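Local coordinates for arginine kinase (Anthopleura japonica, PDB 4RF6), which catalyses phosphoryl transfer from ATP to L-arginine, giving N(omega)-phospho-L-arginine and ADP, and carries two tandem phosphagen kinase repeats in one chain, at residues L495-T500 / A557-L562; G425-D430 / S628-N633; Y100-G105 / T269-Y274. All blocks are in the same frame, centred on the assembly; numbering follows the deposited sequence.

Contact 1. Residues L495-T500 / A557-L562; sequences LTPGLT and AGVNKL
P497 lies beside V559, the two side chains pointing the same way, with P497 CG 4.0 Å from V559 CG2. T496 approaches V559 at an angle, and its methyl CG2 is 3.5 Å from V559 CG1. OG1 of T496 is beside the backbone N (chi1 -65°), which leaves CG2 anti to N and turned to V559. The adjoining ring atom, P497 CB, lies 3.4 Å from A557 O. Here helix 552-557 ends in a Schellman motif. G558 has positive phi, and its carbonyl O faces the loop that leads to helix 501-516, where T500 is the N-cap. Both loops belong to the catalytic domain of the second repeat. K561 reaches back over this turn. Its chain is extended up to CE, then bends at chi4 (82°), which brings NZ to G558 O for a hydrogen bond of 2.9 Å. P497 O is equally near NZ, but the angle is poor for a bond. Two waters accept from NZ and donate to L499 O. One of them, 3.0 Å from NZ, also lies within bonding distance of T496 O. A third water sits between T496 O and V559 O.

Contact 2. Residues G425-D430 / S628-N633; sequences GVYAGD and SGCPTN
This contact brings together two loops of the second repeat that match substrate-binding loops of the first. C630 and P631 lie in the CPTNLGT sequence of the phosphagen kinase active-site signature, and C630 corresponds to C278. Y427 corresponds to Y75. Substrate binding by this copy is therefore inferred from similarity. One hydrogen bond joins the loops. A428 N donates to G629 O over 2.7 Å, with an N-H...O angle of 159°. The N-H lies in the carbonyl plane, on a lone pair. The same oxygen is approached by Y427 CA at 3.1 Å, a CA-H...O contact. Y427 CG lies anti to its carbonyl carbon (chi1 -70°), and the ring extends past G629 toward C630. Its CE2 is 4.1 Å from C630 CB. C630 has two conformers, so the nearness of its sulfur to the ring is doubtful. A second CA-H...O contact runs the other way, from G629 CA to A428 O. That oxygen is buried and has no hydrogen-bond partner in the model. P631 meets V426 O through CD, at 3.2 Å, and through CG. S628 shapes its own loop as an ST turn: OG accepts from C630 N at 3.3 Å, and OG also bonds to D585. Helix 438-448 packs on V426 and A428, while helix 552-557 packs on Y427. The arrangement is that of the interface between the small N-terminal domain and the catalytic domain in the phosphagen kinase fold.

Contact 3. Residues Y100-G105 / T269-Y274; sequences YKLATG and TKKHGY
Y100 makes the single hydrogen bond between these segments. Its OH donates to K271 O over 2.6 Å, a short bond. The acceptor lies at the edge of the ring, near its plane, and the hydroxyl is tilted 22° from the carbonyl plane. Y100 CG stands anti to the backbone N (chi1 179°), and the ring runs from there to K271 O.

Apolar contact is carried by L102. Its side chain crosses that of K271 at an angle, and L102 CB is 3.5 Å from K271 CG, tighter than usual carbon contact. L102 CD2 touches K271 CG and also H272 NE2, at 4.0 Å, meeting that ring obliquely. Helix 86-96 closes over L102 and H272 through I93. G105 has no side chain, and the K270 chain passes over it, with CE 4.2 Å from G105 CA. K271 CG is also close to a polar atom, 3.1 Å from L102 O.

Polar bonds inside the second segment shape the turn. T269 OG1 accepts from H272 N at 2.9 Å, an ST motif. T269 and G273 pair through both backbone bonds, which close a tight beta hairpin of strands 268-269 and 273-274. The contact thus joins the loop that follows the N-terminal domain helix 86-96 to a hairpin of the first catalytic domain.

K270 reaches past the first segment, where NZ bonds to H106 O. Between the segments themselves one tyrosine bond and carbon contacts do the work; the K270 charge goes just beyond G105.

Contacts 1 and 2 are neighbours in the second repeat, with centres 11 Å apart. L495 N lies 2.9 Å from G429 O, probably a hydrogen bond. Both use helix 552-557: its end takes part in contact 1 and packs on Y427 of contact 2. Contact 2 is buried and its chemistry is largely backbone. Contact 1 is partly buried: apolar carbons pack, no direct hydrogen bond crosses, and waters and K561 bridge the polar side. Contact 3, about 46 Å from contact 1 centre to centre, is in the first repeat and shares no element with either. It is partly buried, with exposed lysines at its margin, and uses a tyrosine hydroxyl and leucine packing. Like contact 2, it joins N-terminal and catalytic regions.

Contact 1. Residues L495-T500 / A557-L562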
loop_
_atom_site.group_PDB
_atom_site.type_symbol
_atom_site.label_atom_id
_atom_site.label_comp_id
_atom_site.label_asym_id
_atom_site.label_seq_id
_atom_site.Cartn_x
_atom_site.Cartn_y
_atom_site.Cartn_z
ATOM N N LEU A 495 -1.564 -10.079 -15.817
ATOM C CA LEU A 495 -2.877 -10.248 -15.211
ATOM C C LEU A 495 -2.713 -9.871 -13.744
ATOM O O LEU A 495 -1.593 -9.625 -13.295
ATOM C CB LEU A 495 -3.399 -11.670 -15.404
ATOM C CG LEU A 495 -3.711 -12.009 -16.867
ATOM C CD1 LEU A 495 -3.805 -13.509 -17.104
ATOM C CD2 LEU A 495 -5.005 -11.337 -17.287
ATOM N N THR A 496 -3.814 -9.794 -13.003
ATOM C CA THR A 496 -3.767 -9.392 -11.595
ATOM C C THR A 496 -2.692 -10.077 -10.720
ATOM O O THR A 496 -2.020 -9.398 -9.935
ATOM C CB THR A 496 -5.168 -9.489 -10.942
ATOM O OG1 THR A 496 -6.039 -8.528 -11.561
ATOM C CG2 THR A 496 -5.096 -9.185 -9.471
ATOM N N PRO A 497 -2.517 -11.410 -10.848
ATOM C CA PRO A 497 -1.531 -12.040 -9.954
ATOM C C PRO A 497 -0.091 -11.642 -10.258
ATOM O O PRO A 497 0.771 -11.806 -9.389
ATOM C CB PRO A 497 -1.707 -13.534 -10.240
ATOM C CG PRO A 497 -3.102 -13.661 -10.784
ATOM C CD PRO A 497 -3.288 -12.418 -11.598
ATOM N N GLY A 498 0.176 -11.146 -11.465
ATOM C CA GLY A 498 1.544 -10.848 -11.863
ATOM C C GLY A 498 1.869 -9.367 -11.930
ATOM O O GLY A 498 2.982 -8.984 -12.302
ATOM N N LEU A 499 0.899 -8.531 -11.564
ATOM C CA LEU A 499 1.048 -7.077 -11.667
ATOM C C LEU A 499 2.194 -6.527 -10.824
ATOM O O LEU A 499 2.393 -6.942 -9.677
ATOM C CB LEU A 499 -0.248 -6.368 -11.251
ATOM C CG LEU A 499 -1.456 -6.395 -12.180
ATOM C CD1 LEU A 499 -2.626 -5.641 -11.546
ATOM C CD2 LEU A 499 -1.112 -5.792 -13.529
ATOM N N THR A 500 2.941 -5.582 -11.398
ATOM C CA THR A 500 3.916 -4.804 -10.640
ATOM C C THR A 500 3.203 -3.595 -10.054
ATOM O O THR A 500 2.065 -3.294 -10.433
ATOM C CB THR A 500 5.082 -4.309 -11.512
ATOM O OG1 THR A 500 4.592 -3.375 -12.483
ATOM C CG2 THR A 500 5.777 -5.470 -12.216
ATOM N N ALA A 557 -2.254 -16.384 -4.324
ATOM C CA ALA A 557 -2.071 -16.236 -5.764
ATOM C C ALA A 557 -1.269 -14.980 -6.087
ATOM O O ALA A 557 -0.825 -14.796 -7.219
ATOM C CB ALA A 557 -3.423 -16.190 -6.463
ATOM N N GLY A 558 -1.111 -14.102 -5.100
ATOM C CA GLY A 558 -0.368 -12.868 -5.302
ATOM C C GLY A 558 -1.259 -11.700 -5.683
ATOM O O GLY A 558 -0.776 -10.632 -6.074
ATOM N N VAL A 559 -2.565 -11.909 -5.568
ATOM C CA VAL A 559 -3.565 -10.920 -5.983
ATOM C C VAL A 559 -3.680 -9.726 -5.019
ATOM O O VAL A 559 -4.012 -8.609 -5.435
ATOM C CB VAL A 559 -4.934 -11.613 -6.195
ATOM C CG1 VAL A 559 -6.055 -10.603 -6.387
ATOM C CG2 VAL A 559 -4.865 -12.551 -7.395
ATOM N N ASN A 560 -3.388 -9.947 -3.738
ATOM C CA ASN A 560 -3.615 -8.913 -2.723
ATOM C C ASN A 560 -2.470 -7.915 -2.525
ATOM O O ASN A 560 -2.513 -7.112 -1.592
ATOM C CB ASN A 560 -3.938 -9.549 -1.368
ATOM C CG ASN A 560 -5.357 -10.063 -1.280
ATOM O OD1 ASN A 560 -6.250 -9.593 -1.988
ATOM N ND2 ASN A 560 -5.581 -11.021 -0.380
ATOM N N LYS A 561 -1.456 -7.971 -3.383
ATOM C CA LYS A 561 -0.229 -7.191 -3.184
ATOM C C LYS A 561 -0.497 -5.695 -3.043
ATOM O O LYS A 561 -1.272 -5.121 -3.812
ATOM C CB LYS A 561 0.776 -7.424 -4.322
ATOM C CG LYS A 561 1.294 -8.854 -4.456
ATOM C CD LYS A 561 2.529 -8.904 -5.361
ATOM C CE LYS A 561 2.829 -10.316 -5.862
ATOM N NZ LYS A 561 1.979 -10.672 -7.036
ATOM N N LEU A 562 0.140 -5.087 -2.040
ATOM C CA LEU A 562 0.072 -3.643 -1.807
ATOM C C LEU A 562 -1.339 -3.120 -1.514
ATOM O O LEU A 562 -1.632 -1.948 -1.765
ATOM C CB LEU A 562 0.681 -2.879 -2.987
ATOM C CG LEU A 562 2.103 -3.259 -3.400
ATOM C CD1 LEU A 562 2.628 -2.258 -4.427
ATOM C CD2 LEU A 562 3.054 -3.355 -2.198
HETATM O O HOH W 1 -2.676 -7.713 -7.872
HETATM O O HOH W 2 0.458 -8.337 -8.246
HETATM O O HOH W 3 3.669 -8.961 -8.918
#

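Contact 2. Residues G425-D430 / S628-N633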
loop_
_atom_site.group_PDB
_atom_site.type_symbol
_atom_site.label_atom_id
_atom_site.label_comp_id
_atom_site.label_asym_id
_atom_site.label_seq_id
_atom_site.Cartn_x
_atom_site.Cartn_y
_atom_site.Cartn_z
ATOM N N GLY A 425 -6.905 -24.223 -8.281
ATOM C CA GLY A 425 -5.589 -24.124 -7.686
ATOM C C GLY A 425 -4.550 -23.528 -8.608
ATOM O O GLY A 425 -3.361 -23.514 -8.278
ATOM N N VAL A 426 -4.990 -23.041 -9.767
ATOM C CA VAL A 426 -4.065 -22.446 -10.730
ATOM C C VAL A 426 -4.513 -21.061 -11.177
ATOM O O VAL A 426 -5.659 -20.862 -11.601
ATOM C CB VAL A 426 -3.850 -23.353 -11.947
ATOM C CG1 VAL A 426 -2.722 -22.817 -12.808
ATOM C CG2 VAL A 426 -3.496 -24.755 -11.487
ATOM N N TYR A 427 -3.601 -20.102 -11.069
ATOM C CA TYR A 427 -3.872 -18.747 -11.517
ATOM C C TYR A 427 -2.825 -18.395 -12.558
ATOM O O TYR A 427 -1.693 -18.851 -12.461
ATOM C CB TYR A 427 -3.790 -17.778 -10.338
ATOM C CG TYR A 427 -4.924 -17.916 -9.347
ATOM C CD1 TYR A 427 -4.897 -18.885 -8.346
ATOM C CD2 TYR A 427 -6.019 -17.077 -9.413
ATOM C CE1 TYR A 427 -5.946 -19.005 -7.434
ATOM C CE2 TYR A 427 -7.060 -17.185 -8.511
ATOM C CZ TYR A 427 -7.026 -18.143 -7.531
ATOM O OH TYR A 427 -8.080 -18.228 -6.644
ATOM N N ALA A 428 -3.197 -17.603 -13.562
ATOM C CA ALA A 428 -2.221 -17.121 -14.543
ATOM C C ALA A 428 -1.715 -15.739 -14.133
ATOM O O ALA A 428 -2.517 -14.855 -13.820
ATOM C CB ALA A 428 -2.851 -17.067 -15.935
ATOM N N GLY A 429 -0.397 -15.544 -14.131
ATOM C CA GLY A 429 0.173 -14.254 -13.775
ATOM C C GLY A 429 0.163 -13.298 -14.958
ATOM O O GLY A 429 0.226 -12.076 -14.791
ATOM N N ASP A 430 0.092 -13.861 -16.162
ATOM C CA ASP A 430 0.023 -13.061 -17.382
ATOM C C ASP A 430 -0.494 -13.898 -18.544
ATOM O O ASP A 430 -0.663 -15.113 -18.405
ATOM C CB ASP A 430 1.386 -12.407 -17.712
ATOM C CG ASP A 430 2.516 -13.423 -17.931
ATOM O OD1 ASP A 430 2.255 -14.596 -18.268
ATOM O OD2 ASP A 430 3.692 -13.029 -17.779
ATOM N N SER A 628 -8.173 -13.895 -17.963
ATOM C CA SER A 628 -8.333 -13.588 -16.552
ATOM C C SER A 628 -7.260 -14.356 -15.820
ATOM O O SER A 628 -6.784 -15.376 -16.324
ATOM C CB SER A 628 -9.710 -14.041 -16.068
ATOM O OG SER A 628 -9.853 -13.823 -14.677
ATOM N N GLY A 629 -6.869 -13.870 -14.645
ATOM C CA GLY A 629 -5.915 -14.572 -13.805
ATOM C C GLY A 629 -6.520 -15.885 -13.351
ATOM O O GLY A 629 -5.810 -16.874 -13.147
ATOM N N CYS A 630 -7.839 -15.902 -13.169
ATOM C CA CYS A 630 -8.539 -17.134 -12.814
ATOM C C CYS A 630 -9.163 -17.736 -14.066
ATOM O O CYS A 630 -10.005 -17.108 -14.705
ATOM C CB CYS A 630 -9.617 -16.871 -11.758
ATOM S SG CYS A 630 -10.418 -18.374 -11.101
ATOM N N PRO A 631 -8.739 -18.955 -14.429
ATOM C CA PRO A 631 -9.215 -19.655 -15.629
ATOM C C PRO A 631 -10.723 -19.910 -15.634
ATOM O O PRO A 631 -11.266 -20.230 -16.688
ATOM C CB PRO A 631 -8.448 -20.983 -15.587
ATOM C CG PRO A 631 -7.205 -20.680 -14.773
ATOM C CD PRO A 631 -7.680 -19.706 -13.727
ATOM N N THR A 632 -11.389 -19.769 -14.487
ATOM C CA THR A 632 -12.844 -19.898 -14.441
ATOM C C THR A 632 -13.543 -18.708 -15.090
ATOM O O THR A 632 -14.704 -18.803 -15.486
ATOM C CB THR A 632 -13.377 -20.062 -13.000
ATOM O OG1 THR A 632 -13.097 -18.881 -12.235
ATOM C CG2 THR A 632 -12.753 -21.262 -12.335
ATOM N N ASN A 633 -12.834 -17.590 -15.198
ATOM C CA ASN A 633 -13.413 -16.371 -15.751
ATOM C C ASN A 633 -13.044 -16.104 -17.208
ATOM O O ASN A 633 -13.187 -14.979 -17.689
ATOM C CB ASN A 633 -13.014 -15.161 -14.906
ATOM C CG ASN A 633 -13.993 -14.884 -13.788
ATOM O OD1 ASN A 633 -15.018 -14.232 -13.998
ATOM N ND2 ASN A 633 -13.682 -15.368 -12.589
#

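Contact 3. Residues Y100-G105 / T269-Y274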
loop_
_atom_site.group_PDB
_atom_site.type_symbol
_atom_site.label_atom_id
_atom_site.label_comp_id
_atom_site.label_asym_id
_atom_site.label_seq_id
_atom_site.Cartn_x
_atom_site.Cartn_y
_atom_site.Cartn_z
ATOM N N TYR A 100 31.264 6.583 16.369
ATOM C CA TYR A 100 31.629 7.900 15.831
ATOM C C TYR A 100 32.419 8.746 16.825
ATOM O O TYR A 100 32.091 8.801 18.012
ATOM C CB TYR A 100 30.405 8.687 15.336
ATOM C CG TYR A 100 30.761 10.067 14.800
ATOM C CD1 TYR A 100 31.310 10.221 13.529
ATOM C CD2 TYR A 100 30.568 11.207 15.570
ATOM C CE1 TYR A 100 31.645 11.472 13.040
ATOM C CE2 TYR A 100 30.902 12.464 15.090
ATOM C CZ TYR A 100 31.435 12.589 13.826
ATOM O OH TYR A 100 31.765 13.840 13.348
ATOM N N LYS A 101 33.472 9.394 16.330
ATOM C CA LYS A 101 34.246 10.347 17.120
ATOM C C LYS A 101 34.145 11.729 16.497
ATOM O O LYS A 101 34.397 11.890 15.303
ATOM C CB LYS A 101 35.718 9.928 17.194
ATOM C CG LYS A 101 35.964 8.656 17.986
ATOM C CD LYS A 101 35.331 8.761 19.362
ATOM C CE LYS A 101 35.217 7.400 20.019
ATOM N NZ LYS A 101 36.496 6.643 19.953
ATOM N N LEU A 102 33.782 12.722 17.310
ATOM C CA LEU A 102 33.629 14.100 16.844
ATOM C C LEU A 102 34.892 14.600 16.133
ATOM O O LEU A 102 34.814 15.356 15.165
ATOM C CB LEU A 102 33.263 15.010 18.018
ATOM C CG LEU A 102 31.891 14.724 18.628
ATOM C CD1 LEU A 102 31.914 14.888 20.137
ATOM C CD2 LEU A 102 30.829 15.619 18.022
ATOM N N ALA A 103 36.051 14.148 16.607
ATOM C CA ALA A 103 37.330 14.511 16.003
ATOM C C ALA A 103 37.448 14.056 14.542
ATOM O O ALA A 103 38.105 14.712 13.727
ATOM C CB ALA A 103 38.476 13.946 16.829
ATOM N N THR A 104 36.818 12.927 14.227
ATOM C CA THR A 104 36.859 12.353 12.884
ATOM C C THR A 104 36.193 13.270 11.861
ATOM O O THR A 104 36.684 13.430 10.740
ATOM C CB THR A 104 36.167 10.975 12.844
ATOM O OG1 THR A 104 36.763 10.111 13.822
ATOM C CG2 THR A 104 36.291 10.339 11.467
ATOM N N GLY A 105 35.070 13.870 12.247
ATOM C CA GLY A 105 34.346 14.750 11.348
ATOM C C GLY A 105 33.278 14.000 10.575
ATOM O O GLY A 105 33.293 12.770 10.525
ATOM N N THR A 269 27.499 21.713 10.706
ATOM C CA THR A 269 28.907 21.869 11.118
ATOM C C THR A 269 29.717 20.635 10.707
ATOM O O THR A 269 29.152 19.547 10.568
ATOM C CB THR A 269 29.060 22.027 12.647
ATOM O OG1 THR A 269 28.777 20.776 13.287
ATOM C CG2 THR A 269 28.130 23.113 13.194
ATOM N N LYS A 270 31.024 20.788 10.504
ATOM C CA LYS A 270 31.857 19.649 10.105
ATOM C C LYS A 270 31.735 18.487 11.097
ATOM O O LYS A 270 31.584 17.329 10.709
ATOM C CB LYS A 270 33.326 20.064 9.989
ATOM C CG LYS A 270 34.247 18.914 9.580
ATOM C CD LYS A 270 33.770 18.273 8.277
ATOM C CE LYS A 270 34.597 17.050 7.902
ATOM N NZ LYS A 270 34.139 16.459 6.614
ATOM N N LYS A 271 31.779 18.823 12.382
ATOM C CA LYS A 271 31.773 17.839 13.464
ATOM C C LYS A 271 30.422 17.148 13.671
ATOM O O LYS A 271 30.373 15.942 13.943
ATOM C CB LYS A 271 32.179 18.536 14.759
ATOM C CG LYS A 271 32.785 17.648 15.811
ATOM C CD LYS A 271 33.589 18.481 16.814
ATOM C CE LYS A 271 32.835 19.739 17.234
ATOM N NZ LYS A 271 33.652 20.618 18.120
ATOM N N HIS A 272 29.335 17.910 13.554
ATOM C CA HIS A 272 28.003 17.406 13.903
ATOM C C HIS A 272 27.107 17.016 12.726
ATOM O O HIS A 272 26.072 16.380 12.929
ATOM C CB HIS A 272 27.220 18.434 14.734
ATOM C CG HIS A 272 27.838 18.768 16.055
ATOM N ND1 HIS A 272 28.680 19.847 16.230
ATOM C CD2 HIS A 272 27.714 18.189 17.272
ATOM C CE1 HIS A 272 29.056 19.908 17.494
ATOM N NE2 HIS A 272 28.486 18.913 18.149
ATOM N N GLY A 273 27.458 17.415 11.509
ATOM C CA GLY A 273 26.521 17.234 10.412
ATOM C C GLY A 273 25.391 18.233 10.592
ATOM O O GLY A 273 25.604 19.332 11.115
ATOM N N TYR A 274 24.183 17.869 10.179
ATOM C CA TYR A 274 23.044 18.752 10.403
ATOM C C TYR A 274 22.642 18.803 11.876
ATOM O O TYR A 274 22.518 17.770 12.543
ATOM C CB TYR A 274 21.874 18.358 9.500
ATOM C CG TYR A 274 22.223 18.564 8.049
ATOM C CD1 TYR A 274 22.238 19.842 7.499
ATOM C CD2 TYR A 274 22.580 17.492 7.237
ATOM C CE1 TYR A 274 22.578 20.043 6.178
ATOM C CE2 TYR A 274 22.922 17.685 5.916
ATOM C CZ TYR A 274 22.925 18.963 5.397
ATOM O OH TYR A 274 23.259 19.166 4.081
#